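Local coordinates for protein polysaccharide deacetylase (Bacillus cereus, PDB 4HD5) that binds zinc and probably hydrolyses carbon-nitrogen bonds other than peptide bonds, as expected of a polysaccharide deacetylase, at residues A229-M234 and S260-T265; K294-I299 and K316-A321; P326-T331 and K342-H347. All blocks are in the same frame, centred on the assembly; numbering follows the deposited sequence.

Contact 1: residues A229-M234 and S260-T265. With ZN (zinc ion), chain B.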
loop_
_atom_site.group_PDB
_atom_site.type_symbol
_atom_site.label_atom_id
_atom_site.label_comp_id
_atom_site.label_asym_id
_atom_site.label_seq_id
_atom_site.Cartn_x
_atom_site.Cartn_y
_atom_site.Cartn_z
ATOM N N ALA A 229 8.405 7.862 2.038
ATOM C CA ALA A 229 7.146 8.565 2.059
ATOM C C ALA A 229 6.421 8.097 3.299
ATOM O O ALA A 229 6.621 6.972 3.743
ATOM C CB ALA A 229 6.342 8.237 0.822
ATOM N N ALA A 230 5.612 8.965 3.873
ATOM C CA ALA A 230 4.801 8.588 5.023
ATOM C C ALA A 230 3.562 9.453 5.108
ATOM O O ALA A 230 3.478 10.517 4.487
ATOM C CB ALA A 230 5.614 8.717 6.305
ATOM N N THR A 231 2.613 8.979 5.903
ATOM C CA THR A 231 1.343 9.632 6.100
ATOM C C THR A 231 1.262 10.130 7.550
ATOM O O THR A 231 1.532 9.395 8.482
ATOM C CB THR A 231 0.181 8.670 5.799
ATOM O OG1 THR A 231 0.189 8.343 4.409
ATOM C CG2 THR A 231 -1.174 9.300 6.151
ATOM N N GLU A 232 0.908 11.389 7.720
ATOM C CA GLU A 232 0.669 11.958 9.032
ATOM C C GLU A 232 -0.821 12.252 9.184
ATOM O O GLU A 232 -1.375 13.034 8.415
ATOM C CB GLU A 232 1.472 13.250 9.157
ATOM C CG GLU A 232 1.165 14.087 10.383
ATOM C CD GLU A 232 1.665 13.428 11.654
ATOM O OE1 GLU A 232 2.907 13.288 11.782
ATOM O OE2 GLU A 232 0.821 13.046 12.511
ATOM N N TYR A 233 -1.472 11.659 10.178
ATOM C CA TYR A 233 -2.876 12.002 10.452
ATOM C C TYR A 233 -2.970 13.126 11.479
ATOM O O TYR A 233 -2.723 12.919 12.659
ATOM C CB TYR A 233 -3.630 10.791 10.951
ATOM C CG TYR A 233 -3.730 9.645 9.979
ATOM C CD1 TYR A 233 -4.562 9.712 8.875
ATOM C CD2 TYR A 233 -3.040 8.464 10.202
ATOM C CE1 TYR A 233 -4.688 8.643 8.011
ATOM C CE2 TYR A 233 -3.152 7.397 9.343
ATOM C CZ TYR A 233 -3.985 7.486 8.256
ATOM O OH TYR A 233 -4.101 6.404 7.413
ATOM N N MET A 234 -3.331 14.321 11.027
ATOM C CA MET A 234 -3.329 15.511 11.877
ATOM C C MET A 234 -4.666 15.796 12.570
ATOM O O MET A 234 -5.721 15.759 11.943
ATOM C CB MET A 234 -2.968 16.724 11.022
ATOM C CG MET A 234 -2.767 18.001 11.812
ATOM S SD MET A 234 -1.188 18.026 12.674
ATOM C CE MET A 234 -1.536 19.242 13.941
ATOM N N SER A 260 2.550 12.872 3.269
ATOM C CA SER A 260 1.185 13.142 2.896
ATOM C C SER A 260 0.452 13.414 4.204
ATOM O O SER A 260 0.449 12.575 5.120
ATOM C CB SER A 260 0.573 11.941 2.169
ATOM O OG SER A 260 -0.816 12.125 1.914
ATOM N N VAL A 261 -0.161 14.586 4.314
ATOM C CA VAL A 261 -0.781 14.979 5.572
ATOM C C VAL A 261 -2.296 14.857 5.445
ATOM O O VAL A 261 -2.925 15.463 4.577
ATOM C CB VAL A 261 -0.317 16.374 6.039
ATOM C CG1 VAL A 261 -0.928 16.719 7.394
ATOM C CG2 VAL A 261 1.207 16.418 6.114
ATOM N N GLN A 262 -2.872 14.033 6.315
ATOM C CA GLN A 262 -4.253 13.617 6.186
ATOM C C GLN A 262 -5.003 13.845 7.505
ATOM O O GLN A 262 -4.424 14.341 8.487
ATOM C CB GLN A 262 -4.295 12.151 5.747
ATOM C CG GLN A 262 -3.592 11.879 4.416
ATOM C CD GLN A 262 -4.287 12.519 3.239
ATOM O OE1 GLN A 262 -5.512 12.557 3.180
ATOM N NE2 GLN A 262 -3.507 13.042 2.294
ATOM N N SER A 263 -6.286 13.491 7.527
ATOM C CA SER A 263 -7.161 13.905 8.622
ATOM C C SER A 263 -7.150 12.975 9.816
ATOM O O SER A 263 -7.072 11.748 9.667
ATOM C CB SER A 263 -8.606 14.026 8.132
ATOM O OG SER A 263 -9.440 14.592 9.133
ATOM N N HIS A 264 -7.274 13.566 11.002
ATOM C CA HIS A 264 -7.515 12.807 12.213
ATOM C C HIS A 264 -8.746 13.343 12.954
ATOM O O HIS A 264 -8.834 13.239 14.178
ATOM C CB HIS A 264 -6.275 12.858 13.095
ATOM C CG HIS A 264 -6.120 11.669 13.979
ATOM N ND1 HIS A 264 -6.741 10.468 13.724
ATOM C CD2 HIS A 264 -5.403 11.486 15.109
ATOM C CE1 HIS A 264 -6.412 9.595 14.655
ATOM N NE2 HIS A 264 -5.612 10.189 15.513
ATOM N N THR A 265 -9.698 13.851 12.168
ATOM C CA THR A 265 -10.812 14.684 12.615
ATOM C C THR A 265 -10.324 16.062 13.080
ATOM O O THR A 265 -9.108 16.333 13.119
ATOM C CB THR A 265 -11.687 14.031 13.714
ATOM O OG1 THR A 265 -11.042 14.144 14.987
ATOM C CG2 THR A 265 -11.974 12.575 13.388
HETATM ZN ZN ZN B . -5.022 9.930 17.636
HETATM O O HOH W 1 -1.645 9.248 2.466
#
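Glu-232 and Val-261, like Tyr-233 and Gln-262, pair across two parallel neighbours of the barrel sheet, strands 230-234 and 260-263, and the chain just past the second delivers the zinc ligand His-264. Five backbone hydrogen bonds join them. Gln-262 N to Glu-232 O is almost straight at 178°, whereas the last, His-264 N to Met-234 O, is bent to 130°, its donor well above the carbonyl plane as the chain leaves the strand. With CG anti to its backbone N (chi1 -152°), the His-264 ring lies by Tyr-233 CB (4.0 Å from CG) and NE2 binds zinc at 2.2 Å; Asp-206 and His-268 are the other protein ligands, while ND1 is tied to Ala-300 O. On the face holding Thr-231, Tyr-233, Ser-260 and Gln-262, Thr-231 CG2 meets Gln-262 CG at 3.9 Å, and the Tyr-233 ring stands nearly perpendicular to the Gln-262 amide. That amide's OE1 is held by Ile-297 N and Ala-298 N. A water bridges Thr-231 OG1 and Ser-260 OG; the latter also accepts from Gln-262 NE2 (2.9 Å) and bonds to Glu-188. Helix 247-255 connects the strands in a beta-alpha-beta unit; strand 199-206 pairs with the far edge of 230-234, and helix 277-292 touches Val-261.

Contact 2: residues K294-I299 and K316-A321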
loop_
_atom_site.group_PDB
_atom_site.type_symbol
_atom_site.label_atom_id
_atom_site.label_comp_id
_atom_site.label_asym_id
_atom_site.label_seq_id
_atom_site.Cartn_x
_atom_site.Cartn_y
_atom_site.Cartn_z
ATOM N N LYS A 294 -2.932 20.302 -0.883
ATOM C CA LYS A 294 -3.130 19.024 -1.544
ATOM C C LYS A 294 -4.389 18.355 -0.996
ATOM O O LYS A 294 -4.780 18.625 0.137
ATOM C CB LYS A 294 -1.919 18.131 -1.294
ATOM C CG LYS A 294 -0.635 18.648 -1.936
ATOM C CD LYS A 294 0.472 17.615 -1.820
ATOM C CE LYS A 294 1.707 17.983 -2.624
ATOM N NZ LYS A 294 1.421 18.105 -4.083
ATOM N N PRO A 295 -5.028 17.489 -1.805
ATOM C CA PRO A 295 -6.245 16.808 -1.372
ATOM C C PRO A 295 -6.073 15.998 -0.088
ATOM O O PRO A 295 -5.013 15.436 0.161
ATOM C CB PRO A 295 -6.576 15.881 -2.555
ATOM C CG PRO A 295 -5.951 16.540 -3.740
ATOM C CD PRO A 295 -4.711 17.204 -3.222
ATOM N N VAL A 296 -7.120 15.984 0.725
ATOM C CA VAL A 296 -7.203 15.120 1.885
ATOM C C VAL A 296 -8.217 14.038 1.552
ATOM O O VAL A 296 -9.395 14.327 1.318
ATOM C CB VAL A 296 -7.609 15.900 3.162
ATOM C CG1 VAL A 296 -7.991 14.936 4.277
ATOM C CG2 VAL A 296 -6.465 16.794 3.612
ATOM N N ILE A 297 -7.741 12.800 1.514
ATOM C CA ILE A 297 -8.523 11.656 1.056
ATOM C C ILE A 297 -8.572 10.522 2.066
ATOM O O ILE A 297 -9.313 9.554 1.859
ATOM C CB ILE A 297 -7.939 11.075 -0.250
ATOM C CG1 ILE A 297 -6.458 10.713 -0.072
ATOM C CG2 ILE A 297 -8.112 12.067 -1.378
ATOM C CD1 ILE A 297 -5.846 9.973 -1.243
ATOM N N ALA A 298 -7.799 10.653 3.154
ATOM C CA ALA A 298 -7.676 9.614 4.157
ATOM C C ALA A 298 -7.916 10.149 5.554
ATOM O O ALA A 298 -7.657 11.321 5.842
ATOM C CB ALA A 298 -6.298 8.962 4.079
ATOM N N ILE A 299 -8.411 9.264 6.415
ATOM C CA ILE A 299 -8.633 9.566 7.819
ATOM C C ILE A 299 -8.235 8.361 8.681
ATOM O O ILE A 299 -8.225 7.238 8.206
ATOM C CB ILE A 299 -10.110 9.974 8.073
ATOM C CG1 ILE A 299 -10.269 10.538 9.486
ATOM C CG2 ILE A 299 -11.067 8.805 7.849
ATOM C CD1 ILE A 299 -11.594 11.221 9.723
ATOM N N LYS A 316 -18.806 9.509 2.773
ATOM C CA LYS A 316 -19.231 10.711 2.058
ATOM C C LYS A 316 -18.091 11.649 1.716
ATOM O O LYS A 316 -18.201 12.429 0.773
ATOM C CB LYS A 316 -20.244 11.497 2.891
ATOM C CG LYS A 316 -21.573 10.793 3.082
ATOM C CD LYS A 316 -22.470 11.563 4.035
ATOM C CE LYS A 316 -23.751 10.795 4.298
ATOM N NZ LYS A 316 -24.563 11.458 5.363
ATOM N N TYR A 317 -17.023 11.623 2.509
ATOM C CA TYR A 317 -15.946 12.600 2.344
ATOM C C TYR A 317 -14.548 11.996 2.195
ATOM O O TYR A 317 -13.632 12.682 1.731
ATOM C CB TYR A 317 -15.932 13.571 3.522
ATOM C CG TYR A 317 -17.296 13.972 4.019
ATOM C CD1 TYR A 317 -18.090 14.853 3.292
ATOM C CD2 TYR A 317 -17.795 13.458 5.206
ATOM C CE1 TYR A 317 -19.351 15.217 3.737
ATOM C CE2 TYR A 317 -19.049 13.813 5.667
ATOM C CZ TYR A 317 -19.823 14.696 4.929
ATOM O OH TYR A 317 -21.057 15.055 5.383
ATOM N N TYR A 318 -14.362 10.745 2.610
ATOM C CA TYR A 318 -13.047 10.109 2.528
ATOM C C TYR A 318 -13.078 8.823 1.712
ATOM O O TYR A 318 -14.106 8.169 1.638
ATOM C CB TYR A 318 -12.540 9.801 3.929
ATOM C CG TYR A 318 -12.303 11.030 4.756
ATOM C CD1 TYR A 318 -11.060 11.673 4.735
ATOM C CD2 TYR A 318 -13.304 11.554 5.562
ATOM C CE1 TYR A 318 -10.827 12.801 5.496
ATOM C CE2 TYR A 318 -13.082 12.693 6.320
ATOM C CZ TYR A 318 -11.840 13.310 6.286
ATOM O OH TYR A 318 -11.610 14.424 7.036
ATOM N N GLN A 319 -11.935 8.475 1.112
ATOM C CA GLN A 319 -11.779 7.229 0.351
ATOM C C GLN A 319 -11.136 6.097 1.151
ATOM O O GLN A 319 -11.318 4.929 0.821
ATOM C CB GLN A 319 -10.920 7.467 -0.885
ATOM C CG GLN A 319 -11.470 8.533 -1.798
ATOM C CD GLN A 319 -10.823 8.512 -3.160
ATOM O OE1 GLN A 319 -9.639 8.803 -3.302
ATOM N NE2 GLN A 319 -11.608 8.169 -4.177
ATOM N N PHE A 320 -10.350 6.453 2.165
ATOM C CA PHE A 320 -9.574 5.497 2.942
ATOM C C PHE A 320 -9.680 5.872 4.403
ATOM O O PHE A 320 -9.569 7.051 4.745
ATOM C CB PHE A 320 -8.093 5.542 2.569
ATOM C CG PHE A 320 -7.831 5.355 1.115
ATOM C CD1 PHE A 320 -7.782 4.089 0.569
ATOM C CD2 PHE A 320 -7.635 6.455 0.288
ATOM C CE1 PHE A 320 -7.551 3.915 -0.785
ATOM C CE2 PHE A 320 -7.408 6.286 -1.063
ATOM C CZ PHE A 320 -7.364 5.012 -1.597
ATOM N N ALA A 321 -9.883 4.869 5.253
ATOM C CA ALA A 321 -9.900 5.060 6.689
ATOM C C ALA A 321 -9.233 3.879 7.380
ATOM O O ALA A 321 -9.501 2.726 7.039
ATOM C CB ALA A 321 -11.326 5.204 7.191
#
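Ile-299 lies across the ring of Tyr-318 at about a right angle, and these two residues, with Ile-297, bury the most surface here. Ile-299 CB sits 3.9 Å from the Tyr-318 ring centroid, only 13° off the normal, a clear CH-pi contact. With CG1 anti to its backbone N (chi1 -169°), Ile-299 carries CD1 along the same ring to CE2 and CZ, while CG2 turns to Ala-321 CB at 3.7 Å. The ring's edge faces the backbone between Ile-297 and Ala-298, and Val-296 CG1 approaches Tyr-318 CE1 at 3.8 Å. At the far end of the ring, the OH is hydrogen-bonded to Leu-281 O and Ser-263 OG, so the tyrosine reaches helix 277-292 and strand 259-263.

Strands 298-300 and 320-326 are parallel neighbours of the barrel sheet, and this is where they come together, with helix 308-314 lying between them in sequence. Ile-297 O accepts from two successive amides, Gln-319 N at 2.9 Å and Phe-320 N at a longer 3.3 Å; Ile-299 N then donates to Phe-320 O at 3.0 Å. Ile-297 holds CG1 between its backbone N and carbonyl carbon (chi1 55°), and the side chain runs alongside Phe-320, CD1 touching CE2 at 4.0 Å. Phe-187 from a loop packs on Ile-297, Ala-298 and the Phe-320 ring, which also meets Trp-190.

Contact 3: residues P326-T331 and K342-H347; sequences PGQFIT and KRVRIH
Lys-342 is where the strand 342-345 first meets the loop residues Pro-326 and Gly-327. Its side chain sets out toward the loop, and CG lies anti to the carbonyl carbon (chi1 -66°), which lays the aliphatic chain along the backbone of Pro-326 and Gly-327: CB is 3.7 Å from Gly-327 O and CD 3.5 Å from Pro-326 O. The amine then leads away from the contact. A water donates to both Gly-327 O (2.7 Å) and Lys-342 O (2.9 Å), stitching the two backbones together. Gly-327 has backbone angles at which a side chain would jam against the preceding carbonyl, and the space beside it is taken by Lys-342 CD.

Arg-343 contributes its carbonyl. Gly-327 N donates to Arg-343 O at 3.3 Å, a long and bent bond (144°) with the donor well above the carbonyl plane, and Pro-326 CA makes a CH...O contact to the same oxygen at 3.3 Å. The Arg-343 side chain heads the other way, into the barrel, where NH2 forms a salt bridge with Asp-205, NH1 bonds to Thr-203 and NE to Thr-323 O.

Val-344 closes the contact with one methyl: CG2 meets Gly-327 O at 3.6 Å and Gln-328 CG at 4.1 Å, the two side chains lying alongside each other. Residues 326-328 run nearly at right angles to 342-344. Strand 146-149 pairs with 342-345, strand 320-326 is another neighbour of it, and helix 352-358 covers Val-344 and Ile-346.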
loop_
_atom_site.group_PDB
_atom_site.type_symbol
_atom_site.label_atom_id
_atom_site.label_comp_id
_atom_site.label_asym_id
_atom_site.label_seq_id
_atom_site.Cartn_x
_atom_site.Cartn_y
_atom_site.Cartn_z
ATOM N N PRO A 326 -5.522 -4.821 14.822
ATOM C CA PRO A 326 -4.238 -5.377 14.367
ATOM C C PRO A 326 -4.393 -6.278 13.165
ATOM O O PRO A 326 -5.311 -7.098 13.122
ATOM C CB PRO A 326 -3.750 -6.199 15.563
ATOM C CG PRO A 326 -4.982 -6.518 16.338
ATOM C CD PRO A 326 -5.916 -5.349 16.140
ATOM N N GLY A 327 -3.498 -6.119 12.198
ATOM C CA GLY A 327 -3.452 -7.002 11.045
ATOM C C GLY A 327 -2.878 -6.297 9.836
ATOM O O GLY A 327 -2.587 -5.103 9.885
ATOM N N GLN A 328 -2.748 -7.049 8.744
ATOM C CA GLN A 328 -2.288 -6.510 7.477
ATOM C C GLN A 328 -3.456 -6.447 6.517
ATOM O O GLN A 328 -4.335 -7.311 6.547
ATOM C CB GLN A 328 -1.200 -7.402 6.902
ATOM C CG GLN A 328 0.005 -7.547 7.815
ATOM C CD GLN A 328 1.167 -8.243 7.151
ATOM O OE1 GLN A 328 1.961 -8.924 7.814
ATOM N NE2 GLN A 328 1.298 -8.060 5.838
ATOM N N PHE A 329 -3.464 -5.448 5.648
ATOM C CA PHE A 329 -4.537 -5.317 4.674
ATOM C C PHE A 329 -4.320 -6.200 3.452
ATOM O O PHE A 329 -3.200 -6.381 2.989
ATOM C CB PHE A 329 -4.689 -3.863 4.210
ATOM C CG PHE A 329 -5.772 -3.676 3.192
ATOM C CD1 PHE A 329 -7.081 -3.471 3.590
ATOM C CD2 PHE A 329 -5.493 -3.755 1.835
ATOM C CE1 PHE A 329 -8.093 -3.326 2.662
ATOM C CE2 PHE A 329 -6.504 -3.618 0.900
ATOM C CZ PHE A 329 -7.803 -3.393 1.317
ATOM N N ILE A 330 -5.413 -6.738 2.930
ATOM C CA ILE A 330 -5.407 -7.329 1.601
ATOM C C ILE A 330 -6.765 -7.065 0.966
ATOM O O ILE A 330 -7.777 -7.014 1.660
ATOM C CB ILE A 330 -5.044 -8.836 1.627
ATOM C CG1 ILE A 330 -4.858 -9.367 0.200
ATOM C CG2 ILE A 330 -6.092 -9.652 2.372
ATOM C CD1 ILE A 330 -4.210 -10.735 0.133
ATOM N N THR A 331 -6.774 -6.843 -0.344
ATOM C CA THR A 331 -8.002 -6.501 -1.049
ATOM C C THR A 331 -8.810 -7.776 -1.255
ATOM O O THR A 331 -8.360 -8.698 -1.940
ATOM C CB THR A 331 -7.701 -5.832 -2.410
ATOM O OG1 THR A 331 -6.939 -4.627 -2.216
ATOM C CG2 THR A 331 -8.997 -5.505 -3.166
ATOM N N LYS A 342 -7.103 -2.391 8.739
ATOM C CA LYS A 342 -6.295 -2.768 9.891
ATOM C C LYS A 342 -4.928 -2.126 9.819
ATOM O O LYS A 342 -4.481 -1.732 8.752
ATOM C CB LYS A 342 -6.151 -4.283 9.951
ATOM C CG LYS A 342 -7.472 -4.974 10.213
ATOM C CD LYS A 342 -7.317 -6.480 10.280
ATOM C CE LYS A 342 -8.669 -7.150 10.457
ATOM N NZ LYS A 342 -9.341 -7.385 9.144
ATOM N N ARG A 343 -4.279 -2.002 10.965
ATOM C CA ARG A 343 -2.924 -1.509 11.004
ATOM C C ARG A 343 -2.049 -2.365 11.912
ATOM O O ARG A 343 -2.555 -3.064 12.818
ATOM C CB ARG A 343 -2.908 -0.049 11.446
ATOM C CG ARG A 343 -3.397 0.900 10.368
ATOM C CD ARG A 343 -3.022 2.338 10.677
ATOM N NE ARG A 343 -3.841 2.891 11.765
ATOM C CZ ARG A 343 -3.679 4.110 12.288
ATOM N NH1 ARG A 343 -2.705 4.903 11.842
ATOM N NH2 ARG A 343 -4.481 4.528 13.264
ATOM N N VAL A 344 -0.752 -2.334 11.622
ATOM C CA VAL A 344 0.269 -3.031 12.402
ATOM C C VAL A 344 0.809 -2.038 13.432
ATOM O O VAL A 344 1.382 -1.004 13.072
ATOM C CB VAL A 344 1.432 -3.540 11.503
ATOM C CG1 VAL A 344 2.500 -4.260 12.322
ATOM C CG2 VAL A 344 0.920 -4.464 10.416
ATOM N N ARG A 345 0.622 -2.358 14.704
ATOM C CA ARG A 345 1.074 -1.507 15.798
ATOM C C ARG A 345 2.554 -1.741 16.071
ATOM O O ARG A 345 2.986 -2.900 16.167
ATOM C CB ARG A 345 0.264 -1.817 17.053
ATOM C CG ARG A 345 0.578 -0.929 18.244
ATOM C CD ARG A 345 -0.310 -1.276 19.436
ATOM N NE ARG A 345 -1.658 -0.699 19.357
ATOM C CZ ARG A 345 -1.965 0.580 19.595
ATOM N NH1 ARG A 345 -1.022 1.471 19.884
ATOM N NH2 ARG A 345 -3.231 0.982 19.503
ATOM N N ILE A 346 3.322 -0.656 16.174
ATOM C CA ILE A 346 4.725 -0.727 16.615
ATOM C C ILE A 346 4.755 -0.266 18.065
ATOM O O ILE A 346 4.185 0.765 18.388
ATOM C CB ILE A 346 5.673 0.146 15.749
ATOM C CG1 ILE A 346 5.564 -0.218 14.248
ATOM C CG2 ILE A 346 7.112 0.020 16.233
ATOM C CD1 ILE A 346 5.532 -1.705 13.967
ATOM N N HIS A 347 5.391 -1.047 18.936
ATOM C CA HIS A 347 5.378 -0.790 20.376
ATOM C C HIS A 347 6.700 -0.180 20.829
ATOM O O HIS A 347 7.699 -0.233 20.126
ATOM C CB HIS A 347 5.174 -2.096 21.156
ATOM C CG HIS A 347 3.936 -2.848 20.785
ATOM N ND1 HIS A 347 2.710 -2.585 21.359
ATOM C CD2 HIS A 347 3.737 -3.877 19.928
ATOM C CE1 HIS A 347 1.808 -3.417 20.866
ATOM N NE2 HIS A 347 2.403 -4.207 19.992
HETATM O O HOH W 2 -2.138 -3.250 7.977
#

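All three contacts reach the same parallel barrel sheet and follow one another along the chain. Contacts 1 and 2, with centres 10 Å apart, are joined by Gln-262, whose OE1 lies 2.8 Å from Ile-297 N and 3.0 Å from Ala-298 N, probable hydrogen bonds. Contact 3 is about 17 Å from contact 1 between centres, yet Arg-343 NH1 comes within 3.6 Å of Tyr-233 CE2. Contacts 2 and 3 do not touch, but strands 320-326 and 341-345 are neighbours in the sheet. Contact 1 supplies one zinc ligand, His-264; the Arg-343 side chain comes within about 7 Å of the metal and that of Ile-299 within about 10 Å.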